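Long-range contacts in possible adhesin (Caldicellulosiruptor kronotskyensis, PDB 4WA0), which probably mediates attachment of the cell to cellulose, this chain being the beta-helical C-terminal domain of the tapirin: residues Q104-Y109 / S123-A128; K81-N86 / I100-E105. All blocks are in the same frame, centred on the assembly; numbering follows the deposited sequence. Where two conformers were deposited one is given.

Contact 1. Residues Q104-Y109 / S123-A128; sequences QEMQLY and SNVKLA
Strands 106-108 and 125-128 run parallel, 8° apart, and Met106 N to Asn124 O (2.9 Å), Lys126 N to Met106 O, Leu108 N to Lys126 O and Ala128 N to Leu108 O form the ladder of backbone bonds between them. Each residue sits beside its counterpart one coil on, apolar by apolar on the face of Met106 and Leu108. There Leu108 and Leu127 lie side by side, pointing the same way, CD1 of Leu108 4.1 Å from CG of Leu127; Met106, a selenomethionine, sets CB against CG2 of Val125. Strand 132-136 meets both leucines from inside the coil. The other face is mixed, with polar ends and aliphatic stems. Glu105 and Asn124 also run alongside each other, and Asn124 ND2 gives Glu105 OE2 a nearly straight bond of 2.7 Å (175°), received on the anti lone pair. The carboxylate is turned 76° from the amide, yet OE2 lies in the amide plane of Asn124. The second oxygen, OE1, accepts Gln107 NE2 at 2.6 Å in the conformer given, an amide from its own segment joining one from the next coil. Further along, Lys126 reaches out as an extended chain, with CG anti to the backbone N, and crosses Tyr109 obliquely. Its CE comes to the ring edge, 3.9 Å from CE1 of Tyr109, while Ala128 CB approaches CD1 of the same ring at 3.6 Å. Asn124, seconded by Gln107 in that conformer, would be expected to stabilise a negative charge on Glu105, while Met106, Leu108, Val125 and Leu127 bring apolar side chains to the buried face.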
ATOM      1  N   GLN A 104      -7.183 -13.963  -0.312  1.00 14.34           N
ATOM      2  CA  GLN A 104      -8.315 -14.401   0.518  1.00 17.78           C
ATOM      3  C   GLN A 104      -9.461 -13.349   0.361  1.00 18.06           C
ATOM      4  O   GLN A 104      -9.789 -12.997  -0.742  1.00 21.67           O
ATOM      5  CB  GLN A 104      -7.847 -14.674   1.933  1.00 17.92           C
ATOM      6  CG  GLN A 104      -6.797 -15.791   1.975  1.00 20.00           C
ATOM      7  CD  GLN A 104      -6.131 -16.053   3.349  1.00 24.82           C
ATOM      8  OE1 GLN A 104      -5.140 -16.763   3.440  1.00 33.45           O
ATOM      9  NE2 GLN A 104      -6.682 -15.529   4.377  1.00 31.23           N
ATOM     10  N   GLU A 105     -10.087 -12.952   1.429  1.00 18.95           N
ATOM     11  CA  GLU A 105     -11.312 -12.193   1.353  1.00 21.65           C
ATOM     12  C   GLU A 105     -11.041 -10.697   1.239  1.00 18.41           C
ATOM     13  O   GLU A 105      -9.998 -10.207   1.781  1.00 17.18           O
ATOM     14  CB  GLU A 105     -12.080 -12.447   2.591  1.00 26.06           C
ATOM     15  CG  GLU A 105     -12.721 -13.830   2.558  1.00 35.92           C
ATOM     16  CD  GLU A 105     -14.024 -13.759   3.275  1.00 44.22           C
ATOM     17  OE1 GLU A 105     -14.094 -12.969   4.252  1.00 58.85           O
ATOM     18  OE2 GLU A 105     -14.981 -14.442   2.882  1.00 40.10           O
HETATM   19  N   MSE A 106     -11.816 -10.013   0.404  0.55 15.73           N
HETATM   20  CA  MSE A 106     -11.817  -8.547   0.321  0.55 13.21           C
HETATM   21  C   MSE A 106     -13.016  -8.068   1.062  0.55 13.07           C
HETATM   22  O   MSE A 106     -14.131  -8.335   0.632  0.55 10.66           O
HETATM   23  CB  MSE A 106     -11.848  -8.021  -1.099  0.55 14.98           C
HETATM   24  CG  MSE A 106     -11.792  -6.501  -1.034  0.55 16.68           C
HETATM   25 SE   MSE A 106     -11.725  -5.646  -2.811  0.55 21.84          SE
HETATM   26  CE  MSE A 106     -10.675  -6.904  -3.935  0.55 20.17           C
ATOM     27  N   GLN A 107     -12.815  -7.381   2.197  0.55 11.96           N
ATOM     28  CA  GLN A 107     -13.929  -6.925   3.040  0.55 13.04           C
ATOM     29  C   GLN A 107     -13.927  -5.398   3.122  0.55 11.90           C
ATOM     30  O   GLN A 107     -12.978  -4.829   3.692  0.55 12.16           O
ATOM     31  CB  GLN A 107     -13.828  -7.548   4.423  0.55 16.10           C
ATOM     32  CG  GLN A 107     -14.318  -8.995   4.448  0.55 19.83           C
ATOM     33  CD  GLN A 107     -14.280  -9.601   5.837  0.55 22.94           C
ATOM     34  OE1 GLN A 107     -14.410  -8.903   6.826  0.55 29.17           O
ATOM     35  NE2 GLN A 107     -14.109 -10.909   5.909  0.55 28.42           N
ATOM     36  N   LEU A 108     -14.904  -4.731   2.514  1.00 10.22           N
ATOM     37  CA  LEU A 108     -14.916  -3.274   2.441  1.00 10.45           C
ATOM     38  C   LEU A 108     -16.081  -2.784   3.283  1.00 11.07           C
ATOM     39  O   LEU A 108     -17.230  -2.862   2.856  1.00 11.84           O
ATOM     40  CB  LEU A 108     -15.013  -2.761   1.032  1.00 11.54           C
ATOM     41  CG  LEU A 108     -13.976  -3.284   0.017  1.00 12.04           C
ATOM     42  CD1 LEU A 108     -14.170  -2.646  -1.346  1.00 13.15           C
ATOM     43  CD2 LEU A 108     -12.563  -3.096   0.497  1.00 11.93           C
ATOM     44  N   TYR A 109     -15.777  -2.271   4.468  1.00 11.83           N
ATOM     45  CA  TYR A 109     -16.764  -1.742   5.400  1.00 12.00           C
ATOM     46  C   TYR A 109     -16.741  -0.220   5.437  1.00 11.83           C
ATOM     47  O   TYR A 109     -17.785   0.420   5.611  1.00 10.96           O
ATOM     48  CB  TYR A 109     -16.503  -2.318   6.782  1.00 11.65           C
ATOM     49  CG  TYR A 109     -16.762  -3.828   6.882  1.00 16.13           C
ATOM     50  CD1 TYR A 109     -17.514  -4.500   5.937  1.00 18.27           C
ATOM     51  CD2 TYR A 109     -16.131  -4.578   7.809  1.00 26.26           C
ATOM     52  CE1 TYR A 109     -17.657  -5.896   5.969  1.00 22.22           C
ATOM     53  CE2 TYR A 109     -16.339  -5.966   7.878  1.00 27.80           C
ATOM     54  CZ  TYR A 109     -17.107  -6.597   6.962  1.00 25.76           C
ATOM     55  OH  TYR A 109     -17.284  -7.998   7.015  1.00 27.68           O
ATOM     56  N   SER A 123     -11.261 -15.511  -3.533  1.00 15.53           N
ATOM     57  CA  SER A 123     -12.296 -15.831  -2.567  1.00 17.37           C
ATOM     58  C   SER A 123     -13.467 -14.857  -2.708  1.00 15.69           C
ATOM     59  O   SER A 123     -13.885 -14.520  -3.835  1.00 15.08           O
ATOM     60  CB  SER A 123     -11.654 -15.892  -1.155  1.00 19.26           C
ATOM     61  OG  SER A 123     -12.584 -16.251  -0.154  1.00 21.40           O
ATOM     62  N   ASN A 124     -14.040 -14.437  -1.609  1.00 13.40           N
ATOM     63  CA  ASN A 124     -15.184 -13.565  -1.615  1.00 13.56           C
ATOM     64  C   ASN A 124     -14.784 -12.091  -1.599  1.00 11.49           C
ATOM     65  O   ASN A 124     -13.750 -11.679  -1.022  1.00 11.49           O
ATOM     66  CB  ASN A 124     -16.032 -13.866  -0.411  1.00 14.37           C
ATOM     67  CG  ASN A 124     -16.314 -15.352  -0.266  1.00 18.42           C
ATOM     68  OD1 ASN A 124     -16.814 -16.019  -1.202  1.00 17.10           O
ATOM     69  ND2 ASN A 124     -16.076 -15.850   0.892  1.00 18.03           N
ATOM     70  N   VAL A 125     -15.698 -11.277  -2.148  1.00 10.82           N
ATOM     71  CA  VAL A 125     -15.617  -9.833  -2.103  1.00 10.85           C
ATOM     72  C   VAL A 125     -16.893  -9.322  -1.423  1.00 11.99           C
ATOM     73  O   VAL A 125     -17.946  -9.533  -1.950  1.00 13.62           O
ATOM     74  CB  VAL A 125     -15.392  -9.175  -3.463  1.00 11.92           C
ATOM     75  CG1 VAL A 125     -15.375  -7.655  -3.375  1.00 13.35           C
ATOM     76  CG2 VAL A 125     -14.111  -9.703  -4.085  1.00 12.12           C
ATOM     77  N   LYS A 126     -16.770  -8.756  -0.231  1.00 10.76           N
ATOM     78  CA  LYS A 126     -17.900  -8.331   0.615  1.00 12.36           C
ATOM     79  C   LYS A 126     -17.844  -6.819   0.816  1.00 11.90           C
ATOM     80  O   LYS A 126     -16.813  -6.317   1.275  1.00 11.91           O
ATOM     81  CB  LYS A 126     -17.838  -9.068   1.919  1.00 12.66           C
ATOM     82  CG  LYS A 126     -19.018  -8.683   2.756  1.00 16.04           C
ATOM     83  CD  LYS A 126     -19.022  -9.336   4.094  1.00 17.95           C
ATOM     84  CE  LYS A 126     -20.142  -8.662   4.916  1.00 21.03           C
ATOM     85  NZ  LYS A 126     -20.392  -9.486   6.119  1.00 26.45           N
ATOM     86  N   LEU A 127     -18.856  -6.129   0.326  1.00 10.23           N
ATOM     87  CA  LEU A 127     -19.032  -4.686   0.598  1.00 10.62           C
ATOM     88  C   LEU A 127     -20.231  -4.530   1.507  1.00 11.59           C
ATOM     89  O   LEU A 127     -21.280  -5.065   1.208  1.00 11.95           O
ATOM     90  CB  LEU A 127     -19.300  -3.902  -0.636  1.00 12.31           C
ATOM     91  CG  LEU A 127     -18.121  -3.731  -1.574  1.00 16.84           C
ATOM     92  CD1 LEU A 127     -17.968  -4.968  -2.348  1.00 18.78           C
ATOM     93  CD2 LEU A 127     -18.539  -2.660  -2.592  1.00 17.59           C
ATOM     94  N   ALA A 128     -20.019  -3.873   2.657  1.00 10.56           N
ATOM     95  CA  ALA A 128     -21.110  -3.744   3.681  1.00 10.71           C
ATOM     96  C   ALA A 128     -21.119  -2.366   4.282  1.00 12.43           C
ATOM     97  O   ALA A 128     -20.168  -1.975   4.964  1.00 14.40           O
ATOM     98  CB  ALA A 128     -20.942  -4.793   4.737  1.00 11.88           C
TER

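Contact 2. Residues K81-N86 / I100-E105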
ATOM      1  N   LYS A  81      -3.173 -12.303   1.673  1.00 13.16           N
ATOM      2  CA  LYS A  81      -4.307 -12.804   2.488  1.00 13.60           C
ATOM      3  C   LYS A  81      -5.527 -11.928   2.276  1.00 11.44           C
ATOM      4  O   LYS A  81      -5.888 -11.763   1.101  1.00 12.84           O
ATOM      5  CB  LYS A  81      -3.866 -13.042   3.944  1.00 12.69           C
ATOM      6  CG  LYS A  81      -2.641 -13.952   4.021  1.00 16.49           C
ATOM      7  CD  LYS A  81      -2.210 -14.180   5.453  1.00 17.14           C
ATOM      8  CE  LYS A  81      -0.963 -15.083   5.443  1.00 22.30           C
ATOM      9  NZ  LYS A  81      -0.573 -15.288   6.854  1.00 22.40           N
ATOM     10  N   SER A  82      -6.199 -11.479   3.333  1.00 12.69           N
ATOM     11  CA  SER A  82      -7.360 -10.668   3.210  1.00 15.25           C
ATOM     12  C   SER A  82      -7.025  -9.169   3.226  1.00 13.08           C
ATOM     13  O   SER A  82      -5.960  -8.741   3.789  1.00 11.47           O
ATOM     14  CB  SER A  82      -8.264 -10.975   4.377  1.00 17.63           C
ATOM     15  OG  SER A  82      -8.762 -12.295   4.155  1.00 24.05           O
ATOM     16  N   LEU A  83      -7.863  -8.426   2.533  1.00 13.49           N
ATOM     17  CA  LEU A  83      -7.907  -6.981   2.652  1.00 12.84           C
ATOM     18  C   LEU A  83      -9.119  -6.555   3.435  1.00 13.24           C
ATOM     19  O   LEU A  83     -10.304  -6.955   3.107  1.00 12.74           O
ATOM     20  CB  LEU A  83      -7.987  -6.362   1.295  1.00 15.31           C
ATOM     21  CG  LEU A  83      -8.209  -4.838   1.258  1.00 14.21           C
ATOM     22  CD1 LEU A  83      -7.149  -4.020   1.955  1.00 15.55           C
ATOM     23  CD2 LEU A  83      -8.240  -4.448  -0.208  1.00 15.96           C
ATOM     24  N   LYS A  84      -8.908  -5.718   4.438  0.53 11.77           N
ATOM     25  CA  LYS A  84     -10.003  -5.257   5.253  0.53 11.99           C
ATOM     26  C   LYS A  84      -9.960  -3.744   5.384  0.53 11.72           C
ATOM     27  O   LYS A  84      -8.995  -3.217   5.964  0.53 12.19           O
ATOM     28  CB  LYS A  84      -9.972  -5.889   6.655  0.53 14.40           C
ATOM     29  CG  LYS A  84     -11.137  -5.419   7.481  0.53 16.01           C
ATOM     30  CD  LYS A  84     -11.340  -6.142   8.789  0.53 19.12           C
ATOM     31  CE  LYS A  84     -12.845  -6.250   9.036  0.53 21.61           C
ATOM     32  NZ  LYS A  84     -13.214  -6.371  10.460  0.53 23.87           N
ATOM     33  N   ALA A  85     -11.002  -3.078   4.862  1.00 10.98           N
ATOM     34  CA  ALA A  85     -11.146  -1.594   4.988  1.00 10.78           C
ATOM     35  C   ALA A  85     -12.151  -1.307   6.077  1.00 10.87           C
ATOM     36  O   ALA A  85     -13.344  -1.481   5.927  1.00 12.05           O
ATOM     37  CB  ALA A  85     -11.491  -0.972   3.685  1.00 11.67           C
ATOM     38  N   ASN A  86     -11.642  -0.958   7.250  1.00 10.59           N
ATOM     39  CA  ASN A  86     -12.463  -0.753   8.403  1.00 11.48           C
ATOM     40  C   ASN A  86     -13.292   0.567   8.346  1.00 11.32           C
ATOM     41  O   ASN A  86     -12.995   1.487   7.564  1.00 11.60           O
ATOM     42  CB  ASN A  86     -11.631  -0.847   9.703  1.00 13.13           C
ATOM     43  CG  ASN A  86     -11.178  -2.264   9.993  1.00 15.59           C
ATOM     44  OD1 ASN A  86     -11.948  -3.226   9.799  1.00 22.99           O
ATOM     45  ND2 ASN A  86      -9.986  -2.407  10.491  1.00 20.90           N
ATOM     46  N   ILE A 100      -5.932  -4.921  -8.812  1.00 12.61           N
ATOM     47  CA  ILE A 100      -5.890  -5.371  -7.396  1.00 12.51           C
ATOM     48  C   ILE A 100      -6.016  -6.891  -7.385  1.00 13.80           C
ATOM     49  O   ILE A 100      -6.877  -7.437  -8.103  1.00 13.57           O
ATOM     50  CB  ILE A 100      -6.951  -4.672  -6.516  1.00 13.50           C
ATOM     51  CG1 ILE A 100      -6.886  -5.152  -5.055  1.00 15.05           C
ATOM     52  CG2 ILE A 100      -8.407  -4.800  -7.047  1.00 14.49           C
ATOM     53  CD1 ILE A 100      -7.541  -4.264  -4.067  1.00 16.07           C
ATOM     54  N   TYR A 101      -5.165  -7.569  -6.605  1.00 13.36           N
ATOM     55  CA  TYR A 101      -5.289  -8.969  -6.381  1.00 12.92           C
ATOM     56  C   TYR A 101      -5.392  -9.187  -4.891  1.00 12.04           C
ATOM     57  O   TYR A 101      -4.565  -8.636  -4.155  1.00 12.08           O
ATOM     58  CB  TYR A 101      -4.032  -9.671  -6.901  1.00 14.54           C
ATOM     59  CG  TYR A 101      -3.894 -11.078  -6.405  1.00 14.20           C
ATOM     60  CD1 TYR A 101      -4.777 -12.101  -6.910  1.00 16.39           C
ATOM     61  CD2 TYR A 101      -3.053 -11.418  -5.348  1.00 15.85           C
ATOM     62  CE1 TYR A 101      -4.725 -13.387  -6.387  1.00 17.71           C
ATOM     63  CE2 TYR A 101      -2.971 -12.737  -4.869  1.00 17.33           C
ATOM     64  CZ  TYR A 101      -3.813 -13.699  -5.366  1.00 18.65           C
ATOM     65  OH  TYR A 101      -3.733 -14.998  -4.864  1.00 23.07           O
ATOM     66  N   VAL A 102      -6.348 -10.003  -4.451  1.00 13.24           N
ATOM     67  CA  VAL A 102      -6.495 -10.411  -3.059  1.00 13.38           C
ATOM     68  C   VAL A 102      -6.618 -11.921  -3.043  1.00 14.75           C
ATOM     69  O   VAL A 102      -7.548 -12.500  -3.633  1.00 14.56           O
ATOM     70  CB  VAL A 102      -7.683  -9.737  -2.400  1.00 12.43           C
ATOM     71  CG1 VAL A 102      -7.849 -10.102  -0.962  1.00 13.19           C
ATOM     72  CG2 VAL A 102      -7.563  -8.211  -2.418  1.00 12.15           C
ATOM     73  N   GLY A 103      -5.729 -12.560  -2.269  1.00 14.44           N
ATOM     74  CA  GLY A 103      -5.670 -14.021  -2.210  1.00 15.36           C
ATOM     75  C   GLY A 103      -6.766 -14.628  -1.379  1.00 16.58           C
ATOM     76  O   GLY A 103      -7.206 -15.733  -1.682  1.00 20.03           O
ATOM     77  N   GLN A 104      -7.183 -13.963  -0.312  1.00 14.34           N
ATOM     78  CA  GLN A 104      -8.315 -14.401   0.518  1.00 17.78           C
ATOM     79  C   GLN A 104      -9.461 -13.349   0.361  1.00 18.06           C
ATOM     80  O   GLN A 104      -9.789 -12.997  -0.742  1.00 21.67           O
ATOM     81  CB  GLN A 104      -7.847 -14.674   1.933  1.00 17.92           C
ATOM     82  CG  GLN A 104      -6.797 -15.791   1.975  1.00 20.00           C
ATOM     83  CD  GLN A 104      -6.131 -16.053   3.349  1.00 24.82           C
ATOM     84  OE1 GLN A 104      -5.140 -16.763   3.440  1.00 33.45           O
ATOM     85  NE2 GLN A 104      -6.682 -15.529   4.377  1.00 31.23           N
ATOM     86  N   GLU A 105     -10.087 -12.952   1.429  1.00 18.95           N
ATOM     87  CA  GLU A 105     -11.312 -12.193   1.353  1.00 21.65           C
ATOM     88  C   GLU A 105     -11.041 -10.697   1.239  1.00 18.41           C
ATOM     89  O   GLU A 105      -9.998 -10.207   1.781  1.00 17.18           O
ATOM     90  CB  GLU A 105     -12.080 -12.447   2.591  1.00 26.06           C
ATOM     91  CG  GLU A 105     -12.721 -13.830   2.558  1.00 35.92           C
ATOM     92  CD  GLU A 105     -14.024 -13.759   3.275  1.00 44.22           C
ATOM     93  OE1 GLU A 105     -14.094 -12.969   4.252  1.00 58.85           O
ATOM     94  OE2 GLU A 105     -14.981 -14.442   2.882  1.00 40.10           O
TER
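This contact lies at a corner of the beta-helix, where the chain leaves strand 99-102, turns through Gly103 and Gln104, and heads into the next sheet beside the preceding coil's strand 83-85. Three bonds fasten the turn to that coil. Gln104 N donates to Lys81 O at 2.9 Å, from well above the carbonyl plane and with a C=O...N angle of 119°. Ser82 OG then accepts Glu105 N at 3.1 Å; the hydroxyl stands beside its own backbone N, anti to the carbonyl carbon (chi1 -70°), and also meets CB of Gln104. Leu83 N closes the set on Glu105 O (2.9 Å), the first backbone bond of the new sheet. Outside the corner, Lys81 and Gln104 lie side by side and point the same way, the amide of Gln104 drawn against the lysine's aliphatic root, with NE2 3.8 Å from CB of Lys81. Inside, Val102 puts CG1 3.3 Å from Lys81 O and turns CG2 toward CB of Leu83. Leu83 and Ile100 cross at about a right angle, CD2 of Leu83 3.9 Å from CD1 of Ile100. Met56 of the coil before packs on Leu83, and Met106, on the next strand of Ile100's own coil, touches Ile100. This is the corner of a parallel beta-helix, where the turn between two parallel sheets is bonded to the preceding coil and aliphatic side chains pack inside.

Contacts 1 and 2 follow one another along the beta-helix and share Gln104 and Glu105. Strand 106-108 lies between 83-85 and 125-128 in one parallel sheet, and Gln107 N to Leu83 O (2.7 Å) is a probable hydrogen bond tying the two contacts together. Contact 1 is strand against strand, with a regular ladder, an inner aliphatic face and an outer mixed one; contact 2 is a corner, where a serine hydroxyl joins the backbone bonds and aliphatic groups from two sheets meet. Both are partly buried, with centres 7 Å apart. Glu105 bridges them: its backbone N and O are bonded in contact 2, its carboxylate in contact 1.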